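Local coordinates for protein D-alanyl-lipoteichoic acid synthetase (Streptococcus pneumoniae, PDB 3BMA) that probably takes part in adding D-alanine to lipoteichoic acid during cell wall biogenesis, as a membrane-associated member of the DltD family, at residues V19-D24 / P73-Q78; E65-S70 / I215-F220; S143-T148 / Y275-L280; V318-Y323 / G393-F398. The protein carries 1 engineered substitution. All coordinates share one frame; numbering follows the deposited sequence.

Interaction 1. Residues V19-D24 / P73-Q78; sequences VATTID and PYLLGQ
The side-chain amide of Gln-78 is the flat group at this contact. One face lies beneath the carbonyl oxygen of Thr-21. At the edge, NE2 meets its neighbour's oxygen, Gly-77 O. That hydrogen bond is 3.2 Å from Gln-78 NE2 to Gly-77 O, with an N-H...O angle of 152°. It uses a lone pair in the carbonyl plane, and the oxygen lies close to the amide plane. The bend at chi2 (-71°) folds the Gln-78 side chain back so that this bond can form, which helps fix the amide's rotation. Thr-21 O comes even closer to Gln-78 NE2, at 2.6 Å, but from above the plane. The angle is too poor for a hydrogen bond, so this is a tight polar contact. Gln-78 CG packs on the Thr-22 carbonyl, 3.7 Å from Thr-22 O.

Farther back the contact is apolar. Thr-21 and Leu-75 lie side by side and point the same way. Thr-21 CG2 rests 3.9 Å from Leu-75 CB. Leu-75 CD1 also reaches Val-19, 3.9 Å from its CA. A water joins the two backbones. It accepts from Thr-21 N at 3.0 Å and lies 2.9 Å from Leu-75 O, to which it can donate.

The backbone of Leu-75 also bonds to Ala-18, just before 19-24. On its other side, strand 72-76 pairs with strand 43-47. The contact thus packs an N-terminal loop against an outermost strand of the parallel sheet, an alpha/beta core consistent with the SGNH hydrolase clan.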
# COMPACT_ATOMS: atom_id res chain seq x y z
N VAL C 19 -30.60 -20.52 17.91
CA VAL C 19 -32.02 -20.72 17.61
C VAL C 19 -32.75 -19.44 17.20
O VAL C 19 -33.97 -19.45 17.02
CB VAL C 19 -32.76 -21.39 18.79
CG1 VAL C 19 -32.13 -22.73 19.13
CG2 VAL C 19 -32.76 -20.49 20.01
N ALA C 20 -32.00 -18.34 17.04
CA ALA C 20 -32.58 -17.03 16.69
C ALA C 20 -33.21 -17.01 15.30
O ALA C 20 -34.25 -16.37 15.11
CB ALA C 20 -31.53 -15.93 16.80
N THR C 21 -32.59 -17.72 14.36
CA THR C 21 -32.98 -17.74 12.94
C THR C 21 -33.35 -16.35 12.40
O THR C 21 -34.43 -16.15 11.84
CB THR C 21 -34.11 -18.78 12.64
OG1 THR C 21 -35.23 -18.57 13.49
CG2 THR C 21 -33.59 -20.20 12.82
N THR C 22 -32.45 -15.39 12.61
CA THR C 22 -32.60 -14.06 12.05
C THR C 22 -31.63 -13.94 10.89
O THR C 22 -30.88 -14.88 10.61
CB THR C 22 -32.31 -12.94 13.10
OG1 THR C 22 -31.07 -13.19 13.76
CG2 THR C 22 -33.44 -12.85 14.12
N ILE C 23 -31.66 -12.79 10.22
CA ILE C 23 -30.73 -12.50 9.13
C ILE C 23 -29.32 -12.37 9.72
O ILE C 23 -28.36 -12.88 9.15
CB ILE C 23 -31.15 -11.22 8.35
CG1 ILE C 23 -32.51 -11.44 7.69
CG2 ILE C 23 -30.12 -10.87 7.29
CD1 ILE C 23 -33.25 -10.16 7.36
N ASP C 24 -29.24 -11.72 10.89
CA ASP C 24 -27.98 -11.52 11.61
C ASP C 24 -27.27 -12.81 12.02
O ASP C 24 -26.07 -12.94 11.79
CB ASP C 24 -28.20 -10.63 12.84
CG ASP C 24 -28.29 -9.14 12.49
OD1 ASP C 24 -28.31 -8.33 13.44
OD2 ASP C 24 -28.32 -8.79 11.29
N PRO C 73 -27.75 -27.85 17.89
CA PRO C 73 -27.78 -27.31 16.53
C PRO C 73 -27.56 -25.80 16.50
O PRO C 73 -28.10 -25.09 17.36
CB PRO C 73 -29.21 -27.64 16.05
CG PRO C 73 -29.76 -28.62 17.04
CD PRO C 73 -29.08 -28.31 18.33
N TYR C 74 -26.75 -25.32 15.56
CA TYR C 74 -26.71 -23.91 15.21
C TYR C 74 -27.45 -23.76 13.89
O TYR C 74 -26.93 -24.13 12.84
CB TYR C 74 -25.28 -23.35 15.10
CG TYR C 74 -25.24 -21.83 15.15
CD1 TYR C 74 -24.90 -21.16 16.32
CD2 TYR C 74 -25.57 -21.06 14.03
CE1 TYR C 74 -24.88 -19.77 16.38
CE2 TYR C 74 -25.56 -19.67 14.07
CZ TYR C 74 -25.21 -19.03 15.25
OH TYR C 74 -25.19 -17.65 15.30
N LEU C 75 -28.65 -23.21 13.95
CA LEU C 75 -29.53 -23.15 12.79
C LEU C 75 -29.12 -22.04 11.84
O LEU C 75 -29.23 -20.85 12.15
CB LEU C 75 -30.99 -23.01 13.23
CG LEU C 75 -31.48 -23.97 14.33
CD1 LEU C 75 -32.80 -23.49 14.92
CD2 LEU C 75 -31.58 -25.41 13.85
N LEU C 76 -28.63 -22.45 10.67
CA LEU C 76 -28.11 -21.53 9.67
C LEU C 76 -28.98 -21.51 8.43
O LEU C 76 -28.79 -22.30 7.51
CB LEU C 76 -26.67 -21.89 9.31
CG LEU C 76 -25.62 -21.66 10.39
CD1 LEU C 76 -24.43 -22.57 10.17
CD2 LEU C 76 -25.18 -20.20 10.42
N GLY C 77 -29.94 -20.59 8.40
CA GLY C 77 -30.78 -20.41 7.23
C GLY C 77 -31.96 -19.48 7.42
O GLY C 77 -32.45 -19.29 8.53
N GLN C 78 -32.41 -18.91 6.30
CA GLN C 78 -33.61 -18.09 6.24
C GLN C 78 -34.32 -18.34 4.92
O GLN C 78 -33.81 -19.07 4.07
CB GLN C 78 -33.24 -16.60 6.37
CG GLN C 78 -33.00 -16.10 7.78
CD GLN C 78 -34.27 -16.03 8.59
OE1 GLN C 78 -35.04 -15.07 8.49
NE2 GLN C 78 -34.51 -17.05 9.41
O HOH W 1 -29.87 -18.96 14.31

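Interaction 2. Residues E65-S70 / I215-F220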
# COMPACT_ATOMS: atom_id res chain seq x y z
N GLU C 65 -32.02 -29.78 23.79
CA GLU C 65 -31.97 -29.01 25.02
C GLU C 65 -32.55 -29.75 26.23
O GLU C 65 -31.91 -29.82 27.28
CB GLU C 65 -32.66 -27.64 24.84
CG GLU C 65 -32.53 -26.69 26.03
CD GLU C 65 -31.09 -26.46 26.47
OE1 GLU C 65 -30.82 -26.60 27.68
OE2 GLU C 65 -30.23 -26.16 25.61
N LYS C 66 -33.77 -30.29 26.08
CA LYS C 66 -34.42 -31.06 27.14
C LYS C 66 -33.59 -32.29 27.51
O LYS C 66 -33.33 -32.52 28.69
CB LYS C 66 -35.86 -31.45 26.73
CG LYS C 66 -36.50 -32.68 27.43
CD LYS C 66 -36.60 -32.59 28.97
CE LYS C 66 -37.63 -31.60 29.46
NZ LYS C 66 -39.00 -32.16 29.37
N TYR C 67 -33.14 -33.03 26.50
CA TYR C 67 -32.47 -34.30 26.74
C TYR C 67 -30.95 -34.18 26.89
O TYR C 67 -30.25 -35.20 26.96
CB TYR C 67 -32.88 -35.32 25.67
CG TYR C 67 -34.38 -35.52 25.63
CD1 TYR C 67 -35.05 -36.13 26.69
CD2 TYR C 67 -35.13 -35.08 24.54
CE1 TYR C 67 -36.43 -36.30 26.66
CE2 TYR C 67 -36.51 -35.25 24.50
CZ TYR C 67 -37.15 -35.86 25.57
OH TYR C 67 -38.52 -36.04 25.53
N ASN C 68 -30.46 -32.94 26.96
CA ASN C 68 -29.05 -32.61 27.25
C ASN C 68 -28.06 -33.41 26.40
O ASN C 68 -27.18 -34.11 26.92
CB ASN C 68 -28.76 -32.74 28.76
CG ASN C 68 -27.43 -32.11 29.18
OD1 ASN C 68 -26.88 -31.26 28.48
ND2 ASN C 68 -26.92 -32.53 30.33
N ARG C 69 -28.22 -33.30 25.09
CA ARG C 69 -27.44 -34.09 24.14
C ARG C 69 -25.98 -33.64 24.07
O ARG C 69 -25.62 -32.58 24.59
CB ARG C 69 -28.10 -34.08 22.76
CG ARG C 69 -29.46 -34.75 22.76
CD ARG C 69 -30.00 -34.92 21.36
NE ARG C 69 -31.12 -35.86 21.34
CZ ARG C 69 -31.83 -36.16 20.26
NH1 ARG C 69 -31.55 -35.61 19.09
NH2 ARG C 69 -32.83 -37.03 20.35
N SER C 70 -25.14 -34.45 23.42
CA SER C 70 -23.72 -34.14 23.26
C SER C 70 -23.44 -33.04 22.22
O SER C 70 -22.29 -32.75 21.91
CB SER C 70 -22.93 -35.41 22.93
OG SER C 70 -23.46 -36.07 21.79
N ILE C 215 -43.72 -29.52 27.86
CA ILE C 215 -44.65 -30.52 27.33
C ILE C 215 -44.01 -31.89 27.03
O ILE C 215 -44.71 -32.89 26.90
CB ILE C 215 -45.42 -30.00 26.07
CG1 ILE C 215 -44.45 -29.74 24.90
CG2 ILE C 215 -46.24 -28.76 26.42
CD1 ILE C 215 -45.11 -29.76 23.53
N LEU C 216 -42.68 -31.92 26.95
CA LEU C 216 -41.93 -33.14 26.65
C LEU C 216 -41.69 -34.01 27.89
O LEU C 216 -41.46 -33.48 28.97
CB LEU C 216 -40.60 -32.80 25.97
CG LEU C 216 -40.46 -33.04 24.46
CD1 LEU C 216 -41.63 -32.46 23.65
CD2 LEU C 216 -39.13 -32.50 23.95
N PRO C 217 -41.76 -35.36 27.73
CA PRO C 217 -41.41 -36.29 28.81
C PRO C 217 -39.94 -36.18 29.20
O PRO C 217 -39.10 -35.88 28.35
CB PRO C 217 -41.69 -37.66 28.20
CG PRO C 217 -41.65 -37.45 26.73
CD PRO C 217 -42.21 -36.08 26.52
N ASP C 218 -39.65 -36.43 30.47
CA ASP C 218 -38.29 -36.31 31.00
C ASP C 218 -37.38 -37.48 30.62
O ASP C 218 -36.16 -37.36 30.67
CB ASP C 218 -38.32 -36.13 32.52
CG ASP C 218 -39.16 -34.93 32.95
OD1 ASP C 218 -40.39 -34.96 32.75
OD2 ASP C 218 -38.59 -33.97 33.50
N GLN C 219 -37.99 -38.60 30.23
CA GLN C 219 -37.24 -39.74 29.70
C GLN C 219 -37.44 -39.88 28.19
O GLN C 219 -38.57 -39.90 27.70
CB GLN C 219 -37.61 -41.04 30.42
CG GLN C 219 -36.91 -41.21 31.76
CD GLN C 219 -36.50 -42.65 32.03
OE1 GLN C 219 -35.31 -42.98 32.01
NE2 GLN C 219 -37.48 -43.52 32.27
N PHE C 220 -36.33 -39.99 27.46
CA PHE C 220 -36.37 -40.00 26.00
C PHE C 220 -36.86 -41.32 25.42
O PHE C 220 -36.27 -42.38 25.66
CB PHE C 220 -34.99 -39.64 25.41
CG PHE C 220 -34.97 -39.63 23.91
CD1 PHE C 220 -35.49 -38.55 23.20
CD2 PHE C 220 -34.42 -40.69 23.19
CE1 PHE C 220 -35.47 -38.53 21.81
CE2 PHE C 220 -34.40 -40.68 21.81
CZ PHE C 220 -34.92 -39.60 21.11
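An edge-to-face (T-shaped) aromatic pair is the centre of this surface contact. It joins the residues that end helix 60-66 to the loop between helices 202-210 and 222-235. Phe-220 turns its edge to one face of Tyr-67, with centroids 5.1 Å apart and planes at 73°. Phe-220 CB adds a CH-pi contact over the same face, 4.0 Å from the centroid of the Tyr-67 ring. The opposite face is covered from within its own segment by Lys-66 CG, above the ring centre. The ring is sandwiched between Phe-220 and Lys-66 CG, which limits its tilt. Apolar packing continues at Leu-216, whose CD2 lies 3.8 Å from Tyr-67 CE2.

One hydrogen bond crosses the contact. Tyr-67 OH donates to Pro-217 O at 2.9 Å, in the carbonyl plane and on a lone pair. This fixes the far end of the ring.

Charged groups lie at both ends. The Lys-66 chain bends at chi2, chi3 and chi4 and brings NZ to a hydrogen bond with Leu-213 O. Its NZ is also 2.8 Å from Leu-216 O, at an angle too poor for a bond. Asp-218 OD2 is near Lys-66 NZ but beyond salt-bridge range. Arg-69 NH1 forms salt bridges with Asp-361 and Asp-365. Phe-220 lies at the in-plane edge of the guanidinium, with Arg-69 NH2 3.4 Å from Phe-220 CE1 and the planes 77° apart.

Interaction 3. Residues S143-T148 / Y275-L280; sequences SQYAAT and YNDLQL
Two helices cross here, with segment axes 10.3 Å apart and a signed crossing angle of -128°. Tyr-145 spans most of the gap. Its CG is anti to the backbone N (chi1 175°), which sends the ring out toward helix 274-287.

The direct polar link is a short hydrogen bond. Tyr-145 OH donates to Asp-277 OD1 at 2.6 Å. The hydroxyl meets that oxygen from above the carboxylate plane, 33° out of it. The other carboxylate oxygen, OD2, forms a salt bridge with Arg-149 on the tyrosine's own helix. The aspartate thus holds helix 141-153 at two points. A water donates to Tyr-145 OH at 2.7 Å and to Asn-276 OD1 at 2.8 Å. Asn-276 CB packs close against the same hydroxyl, 3.2 Å from Tyr-145 OH. The amide nitrogen ND2 of Asn-276 donates to the backbone oxygens of Phe-383 and Ser-385, so both ends of that amide are engaged.

The apolar contacts centre on Leu-280. Its CD1 meets the ring edge at Tyr-145 CD2, 3.6 Å away, and touches Ala-146 CB at 4.0 Å.

The contact is buried among other helices. Helix 83-90 packs on Asp-277 and Leu-280. Ala-147 turns to helix 160-167. Tyr-275 and Leu-278 face helix 311-326, which in turn packs on strands 291-296 and 333-335 of the central sheet.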
# COMPACT_ATOMS: atom_id res chain seq x y z
N SER C 143 -13.90 -21.07 -7.78
CA SER C 143 -13.72 -19.62 -7.69
C SER C 143 -14.22 -18.91 -8.94
O SER C 143 -14.80 -17.83 -8.86
CB SER C 143 -12.25 -19.26 -7.45
OG SER C 143 -11.53 -19.11 -8.66
N GLN C 144 -14.00 -19.53 -10.10
CA GLN C 144 -14.43 -18.99 -11.39
C GLN C 144 -15.95 -19.01 -11.53
O GLN C 144 -16.54 -18.05 -12.04
CB GLN C 144 -13.76 -19.75 -12.54
CG GLN C 144 -13.96 -19.14 -13.93
CD GLN C 144 -15.16 -19.71 -14.67
OE1 GLN C 144 -15.34 -20.93 -14.75
NE2 GLN C 144 -15.99 -18.83 -15.23
N TYR C 145 -16.58 -20.09 -11.08
CA TYR C 145 -18.02 -20.23 -11.17
C TYR C 145 -18.75 -19.28 -10.21
O TYR C 145 -19.74 -18.65 -10.59
CB TYR C 145 -18.48 -21.69 -10.95
CG TYR C 145 -19.98 -21.82 -10.92
CD1 TYR C 145 -20.73 -21.77 -12.09
CD2 TYR C 145 -20.66 -21.93 -9.71
CE1 TYR C 145 -22.12 -21.85 -12.06
CE2 TYR C 145 -22.04 -22.02 -9.66
CZ TYR C 145 -22.76 -21.97 -10.84
OH TYR C 145 -24.13 -22.04 -10.79
N ALA C 146 -18.26 -19.18 -8.98
CA ALA C 146 -18.91 -18.37 -7.94
C ALA C 146 -18.80 -16.87 -8.23
O ALA C 146 -19.69 -16.10 -7.85
CB ALA C 146 -18.34 -18.69 -6.57
N ALA C 147 -17.70 -16.47 -8.88
CA ALA C 147 -17.51 -15.10 -9.32
C ALA C 147 -18.51 -14.75 -10.41
O ALA C 147 -19.05 -13.64 -10.42
CB ALA C 147 -16.10 -14.89 -9.83
N THR C 148 -18.73 -15.70 -11.32
CA THR C 148 -19.68 -15.56 -12.42
C THR C 148 -21.09 -15.37 -11.87
O THR C 148 -21.82 -14.50 -12.33
CB THR C 148 -19.63 -16.80 -13.34
OG1 THR C 148 -18.28 -17.03 -13.76
CG2 THR C 148 -20.52 -16.61 -14.57
N TYR C 275 -28.12 -26.91 -9.42
CA TYR C 275 -27.24 -28.08 -9.51
C TYR C 275 -25.76 -27.67 -9.55
O TYR C 275 -24.91 -28.34 -8.97
CB TYR C 275 -27.57 -28.93 -10.74
CG TYR C 275 -28.88 -29.68 -10.64
CD1 TYR C 275 -30.01 -29.24 -11.32
CD2 TYR C 275 -28.98 -30.84 -9.87
CE1 TYR C 275 -31.22 -29.93 -11.23
CE2 TYR C 275 -30.18 -31.53 -9.77
CZ TYR C 275 -31.29 -31.07 -10.46
OH TYR C 275 -32.48 -31.75 -10.37
N ASN C 276 -25.47 -26.55 -10.22
CA ASN C 276 -24.10 -26.03 -10.25
C ASN C 276 -23.75 -25.30 -8.96
O ASN C 276 -22.59 -25.29 -8.56
CB ASN C 276 -23.87 -25.11 -11.45
CG ASN C 276 -24.26 -25.72 -12.78
OD1 ASN C 276 -24.77 -25.02 -13.65
ND2 ASN C 276 -24.02 -27.01 -12.96
N ASP C 277 -24.75 -24.68 -8.32
CA ASP C 277 -24.55 -23.99 -7.05
C ASP C 277 -24.27 -24.99 -5.94
O ASP C 277 -23.48 -24.70 -5.03
CB ASP C 277 -25.78 -23.14 -6.66
CG ASP C 277 -25.96 -21.90 -7.53
OD1 ASP C 277 -25.09 -21.60 -8.38
OD2 ASP C 277 -27.01 -21.23 -7.37
N LEU C 278 -24.92 -26.15 -6.01
CA LEU C 278 -24.70 -27.25 -5.06
C LEU C 278 -23.27 -27.77 -5.11
O LEU C 278 -22.69 -28.10 -4.09
CB LEU C 278 -25.70 -28.40 -5.30
CG LEU C 278 -25.58 -29.71 -4.51
CD1 LEU C 278 -25.90 -29.51 -3.03
CD2 LEU C 278 -26.46 -30.78 -5.12
N GLN C 279 -22.70 -27.80 -6.32
CA GLN C 279 -21.32 -28.20 -6.52
C GLN C 279 -20.29 -27.29 -5.82
O GLN C 279 -19.18 -27.74 -5.52
CB GLN C 279 -21.03 -28.32 -8.02
CG GLN C 279 -19.75 -29.08 -8.39
CD GLN C 279 -19.65 -30.46 -7.76
OE1 GLN C 279 -20.65 -31.14 -7.55
NE2 GLN C 279 -18.42 -30.89 -7.48
N LEU C 280 -20.65 -26.04 -5.56
CA LEU C 280 -19.80 -25.13 -4.79
C LEU C 280 -19.69 -25.59 -3.34
O LEU C 280 -18.60 -25.66 -2.79
CB LEU C 280 -20.34 -23.71 -4.83
CG LEU C 280 -20.17 -22.96 -6.15
CD1 LEU C 280 -20.95 -21.67 -6.11
CD2 LEU C 280 -18.71 -22.68 -6.42
O HOH W 2 -25.47 -22.35 -13.06

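Interaction 4. Residues V318-Y323 / G393-F398; sequences VQKIRY and GDVKEF
Helix 311-326 follows strand 291-296 and precedes strand 333-335 in the chain. These are parallel neighbours in the sheet, so the helix is part of a beta-alpha-beta crossover. The tail that follows helix 386-389 packs on its outer side. Residues 393-398 have no regular secondary structure. A backbone bond from Glu-397 N to Asp-394 O (3.2 Å) closes a turn that presents Val-395 to the helix.

Val-395 and Tyr-323 carry the contact. They slide past each other in opposite directions. Tyr-323 CG is anti to the backbone N (chi1 -180°), and its ring extends over the valine's backbone. Val-395 CG2 packs 3.7 Å from Tyr-323 CB, at the root of the ring. Val-395 O stands over the middle of one ring face, 3.7 Å from Tyr-323 CZ. The valine also touches the preceding turn of the helix, with CG2 4.2 Å from Lys-320 CA and CG1 4.2 Å from Gln-319 O. At the margin, Lys-396 NZ comes to 4.5 Å from Tyr-323 CD1, obliquely to the ring.

Lys-320 gives little to the valine. Its extended chain carries NZ to the backbone oxygens of Leu-270, Trp-388 and Tyr-391. The last two bonds fasten the chain just before 393-398. Trp-388 packs on both Tyr-323 and Val-395.

No hydrogen bond joins the two segments. Between them the contact is van der Waals packing. A carbonyl oxygen facing the ring centre brings little attraction of its own, so the valine methyls probably supply most of the contact.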
# COMPACT_ATOMS: atom_id res chain seq x y z
N VAL C 318 -34.74 -36.17 -7.46
CA VAL C 318 -34.08 -36.72 -6.27
C VAL C 318 -32.96 -37.68 -6.70
O VAL C 318 -31.86 -37.65 -6.15
CB VAL C 318 -35.08 -37.42 -5.32
CG1 VAL C 318 -34.36 -38.26 -4.26
CG2 VAL C 318 -35.97 -36.39 -4.63
N GLN C 319 -33.24 -38.51 -7.71
CA GLN C 319 -32.25 -39.38 -8.33
C GLN C 319 -31.09 -38.59 -8.94
O GLN C 319 -29.94 -39.04 -8.90
CB GLN C 319 -32.90 -40.26 -9.40
CG GLN C 319 -33.66 -41.47 -8.86
CD GLN C 319 -34.63 -42.05 -9.88
OE1 GLN C 319 -34.25 -42.38 -11.01
NE2 GLN C 319 -35.90 -42.19 -9.49
N LYS C 320 -31.39 -37.42 -9.49
CA LYS C 320 -30.37 -36.54 -10.06
C LYS C 320 -29.50 -35.90 -8.97
O LYS C 320 -28.29 -35.73 -9.15
CB LYS C 320 -31.01 -35.46 -10.94
CG LYS C 320 -30.04 -34.80 -11.90
CD LYS C 320 -30.67 -33.71 -12.72
CE LYS C 320 -29.58 -32.79 -13.26
NZ LYS C 320 -30.06 -31.84 -14.29
N ILE C 321 -30.14 -35.56 -7.85
CA ILE C 321 -29.48 -35.02 -6.67
C ILE C 321 -28.56 -36.07 -6.03
O ILE C 321 -27.37 -35.82 -5.83
CB ILE C 321 -30.51 -34.45 -5.64
CG1 ILE C 321 -31.08 -33.12 -6.14
CG2 ILE C 321 -29.87 -34.23 -4.26
CD1 ILE C 321 -32.39 -32.70 -5.49
N ARG C 322 -29.13 -37.24 -5.75
CA ARG C 322 -28.41 -38.36 -5.13
C ARG C 322 -27.19 -38.80 -5.94
O ARG C 322 -26.18 -39.16 -5.36
CB ARG C 322 -29.35 -39.54 -4.90
CG ARG C 322 -30.32 -39.39 -3.72
CD ARG C 322 -31.02 -40.71 -3.44
NE ARG C 322 -30.11 -41.69 -2.86
CZ ARG C 322 -30.26 -42.26 -1.67
NH1 ARG C 322 -31.31 -41.98 -0.92
NH2 ARG C 322 -29.36 -43.13 -1.24
N TYR C 323 -27.29 -38.76 -7.26
CA TYR C 323 -26.16 -39.10 -8.12
C TYR C 323 -24.99 -38.14 -7.95
O TYR C 323 -23.85 -38.57 -7.87
CB TYR C 323 -26.56 -39.20 -9.59
CG TYR C 323 -25.40 -39.57 -10.49
CD1 TYR C 323 -24.90 -40.88 -10.51
CD2 TYR C 323 -24.80 -38.62 -11.31
CE1 TYR C 323 -23.83 -41.22 -11.33
CE2 TYR C 323 -23.72 -38.95 -12.14
CZ TYR C 323 -23.25 -40.25 -12.14
OH TYR C 323 -22.19 -40.59 -12.95
N GLY C 393 -32.10 -36.92 -19.01
CA GLY C 393 -32.26 -38.36 -19.16
C GLY C 393 -31.74 -39.26 -18.05
O GLY C 393 -31.70 -38.86 -16.88
N ASP C 394 -31.37 -40.47 -18.44
CA ASP C 394 -30.86 -41.48 -17.52
C ASP C 394 -29.55 -41.02 -16.90
O ASP C 394 -28.59 -40.70 -17.60
CB ASP C 394 -30.68 -42.82 -18.24
CG ASP C 394 -30.41 -43.98 -17.29
OD1 ASP C 394 -30.83 -43.91 -16.11
OD2 ASP C 394 -29.79 -44.97 -17.73
N VAL C 395 -29.53 -40.98 -15.57
CA VAL C 395 -28.43 -40.39 -14.81
C VAL C 395 -27.16 -41.27 -14.80
O VAL C 395 -26.06 -40.78 -14.53
CB VAL C 395 -28.89 -39.99 -13.38
CG1 VAL C 395 -28.70 -41.12 -12.37
CG2 VAL C 395 -28.19 -38.73 -12.93
N LYS C 396 -27.32 -42.55 -15.14
CA LYS C 396 -26.21 -43.48 -15.24
C LYS C 396 -25.48 -43.36 -16.59
O LYS C 396 -24.40 -43.93 -16.77
CB LYS C 396 -26.69 -44.92 -15.02
CG LYS C 396 -27.43 -45.16 -13.70
CD LYS C 396 -26.50 -45.12 -12.50
CE LYS C 396 -27.27 -45.16 -11.19
NZ LYS C 396 -26.37 -45.09 -10.01
N GLU C 397 -26.08 -42.62 -17.52
CA GLU C 397 -25.52 -42.42 -18.85
C GLU C 397 -25.05 -40.98 -19.09
O GLU C 397 -25.00 -40.52 -20.24
CB GLU C 397 -26.53 -42.84 -19.92
CG GLU C 397 -26.78 -44.34 -20.00
CD GLU C 397 -27.82 -44.72 -21.04
OE1 GLU C 397 -28.37 -43.82 -21.71
OE2 GLU C 397 -28.08 -45.94 -21.19
N PHE C 398 -24.70 -40.28 -18.02
CA PHE C 398 -24.26 -38.88 -18.10
C PHE C 398 -22.82 -38.74 -18.64
O PHE C 398 -22.54 -37.83 -19.42
CB PHE C 398 -24.41 -38.16 -16.75
CG PHE C 398 -23.85 -36.76 -16.74
CD1 PHE C 398 -24.44 -35.75 -17.50
CD2 PHE C 398 -22.74 -36.45 -15.96
CE1 PHE C 398 -23.92 -34.46 -17.49
CE2 PHE C 398 -22.21 -35.16 -15.95
CZ PHE C 398 -22.81 -34.16 -16.71

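From the N terminus, interaction 1 closes a loop of 48 residues and ties the segment leading into helix 23-27 to the edge strand 72-76. Interaction 2 starts inside that loop, at the end of helix 60-66, and reaches forward to 215-220, so the two cross. Interaction 3 starts within the span of interaction 2 and ends beyond it, so these cross as well. They lie on opposite sides of the chain's centre, their own centres about 40 Å apart. Interaction 4 follows in series and brings the C-terminal tail onto helix 311-326. Interactions 3 and 4 touch: Tyr-275 makes a cation-pi contact with Lys-320, which joins helices 274-287 and 311-326.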